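Local coordinates for protein putative aminotransferase (PDB 4ZWV) that is a putative pyridoxal phosphate-dependent sugar aminotransferase, probably taking part in making the aminopentose of the indolocarbazole AT2433, at residues 18-23 / 246-251. Sequence-based numbering, arbitrary orientation.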
# COMPACT_ATOMS: atom_id res chain seq x y z
N ASP A 18 12.31 21.27 4.34
CA ASP A 18 11.81 22.05 5.48
C ASP A 18 10.55 21.40 6.08
O ASP A 18 10.41 21.30 7.29
CB ASP A 18 11.51 23.49 5.04
CG ASP A 18 10.67 24.27 6.05
OD1 ASP A 18 9.42 24.23 5.96
OD2 ASP A 18 11.25 24.96 6.91
N ARG A 19 9.64 20.95 5.22
CA ARG A 19 8.41 20.33 5.70
C ARG A 19 8.67 18.98 6.34
O ARG A 19 8.07 18.64 7.36
CB ARG A 19 7.39 20.18 4.57
CG ARG A 19 6.75 21.49 4.15
CD ARG A 19 5.84 22.00 5.25
NE ARG A 19 4.69 22.73 4.71
CZ ARG A 19 3.53 22.84 5.33
NH1 ARG A 19 2.55 23.53 4.76
NH2 ARG A 19 3.34 22.28 6.52
N VAL A 20 9.56 18.19 5.74
CA VAL A 20 9.91 16.89 6.32
C VAL A 20 10.59 17.07 7.67
O VAL A 20 10.33 16.31 8.62
CB VAL A 20 10.80 16.07 5.37
CG1 VAL A 20 11.35 14.82 6.07
CG2 VAL A 20 10.00 15.68 4.13
N ALA A 21 11.45 18.08 7.79
CA ALA A 21 12.10 18.36 9.07
C ALA A 21 11.06 18.63 10.16
O ALA A 21 11.23 18.22 11.30
CB ALA A 21 13.07 19.55 8.95
N GLU A 22 9.99 19.32 9.78
CA GLU A 22 8.88 19.63 10.69
C GLU A 22 8.24 18.34 11.21
O GLU A 22 7.97 18.20 12.40
CB GLU A 22 7.84 20.52 9.99
CG GLU A 22 6.61 20.87 10.84
CD GLU A 22 5.46 21.47 10.02
OE1 GLU A 22 5.59 21.60 8.78
OE2 GLU A 22 4.41 21.80 10.61
N VAL A 23 8.01 17.39 10.30
CA VAL A 23 7.43 16.10 10.66
C VAL A 23 8.35 15.37 11.63
O VAL A 23 7.92 14.91 12.68
CB VAL A 23 7.15 15.24 9.42
CG1 VAL A 23 6.71 13.83 9.82
CG2 VAL A 23 6.06 15.89 8.59
N ALA A 246 2.32 13.68 3.29
CA ALA A 246 1.48 14.88 3.19
C ALA A 246 2.34 16.15 3.25
O ALA A 246 2.03 17.13 2.56
CB ALA A 246 0.43 14.90 4.29
N ALA A 247 3.41 16.13 4.03
CA ALA A 247 4.31 17.29 4.13
C ALA A 247 4.95 17.60 2.79
O ALA A 247 5.06 18.76 2.40
CB ALA A 247 5.37 17.05 5.19
N ILE A 248 5.36 16.55 2.07
CA ILE A 248 5.97 16.71 0.76
C ILE A 248 4.95 17.27 -0.23
O ILE A 248 5.26 18.21 -0.98
CB ILE A 248 6.56 15.38 0.27
CG1 ILE A 248 7.70 14.96 1.21
CG2 ILE A 248 7.06 15.51 -1.17
CD1 ILE A 248 8.20 13.54 0.98
N GLY A 249 3.74 16.73 -0.22
CA GLY A 249 2.67 17.26 -1.05
C GLY A 249 2.39 18.72 -0.77
O GLY A 249 2.21 19.50 -1.71
N LEU A 250 2.35 19.10 0.50
CA LEU A 250 2.11 20.50 0.86
C LEU A 250 3.18 21.41 0.27
O LEU A 250 2.88 22.49 -0.26
CB LEU A 250 2.08 20.67 2.39
CG LEU A 250 0.77 20.22 3.02
CD1 LEU A 250 0.92 19.92 4.52
CD2 LEU A 250 -0.32 21.25 2.77
N ALA A 251 4.43 20.97 0.33
CA ALA A 251 5.53 21.74 -0.23
C ALA A 251 5.41 21.89 -1.73
O ALA A 251 5.77 22.93 -2.30
CB ALA A 251 6.87 21.10 0.13
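The guanidinium of Arg-19 has Leu-250 against one face: CB of Leu-250 sits 3.6 Å above its plane, displaced from the middle of the group, and CD1 of the same leucine comes within 3.9 Å of NH2 of Arg-19. NH2 reaches one turn along its own helix to Glu-22 in a hydrogen-bonded salt bridge (3.3 Å from NH2 of Arg-19 to OE1 of Glu-22), OE1 lying 21° out of the guanidinium plane and accepting through its syn lone pair. NH1 pairs with Glu-37 of helix 33-46. Arg-19 gets there by bending at chi2 (-69°) and chi3, while its aliphatic root stays on the neighbouring helix, CB lying 3.8 Å from CB of Ala-247 and CG next to the methyl of Ala-251.

Segments 18-23 and 246-251 run roughly antiparallel, at 151°, with their axes 8.5 Å apart at the closest point. Such closeness suits the small Ala-247, whose CB also meets CG2 of Val-23 at 3.7 Å. Farther round, Val-20 and Ile-248 run alongside each other, CG2 of the valine 3.8 Å from CG1 of the isoleucine; both also pack on the second subunit, Val-20 against its Phe-24 and Ile-248 against its Leu-244. The contact thus sets the N-terminal helix 16-26 on the start of the long helix 243-273, away from the cofactor site.

An alanine in place of Arg-19 would probably leave Glu-22 and Glu-37 without their shared cation and uncover the side of Leu-250. With no hydrogen bond between the two segments, van der Waals packing, including that of the guanidinium on Leu-250, joins them directly, while the arginine charge, set between two carboxylates, ties this helix pair to helix 33-46 beside the subunit interface.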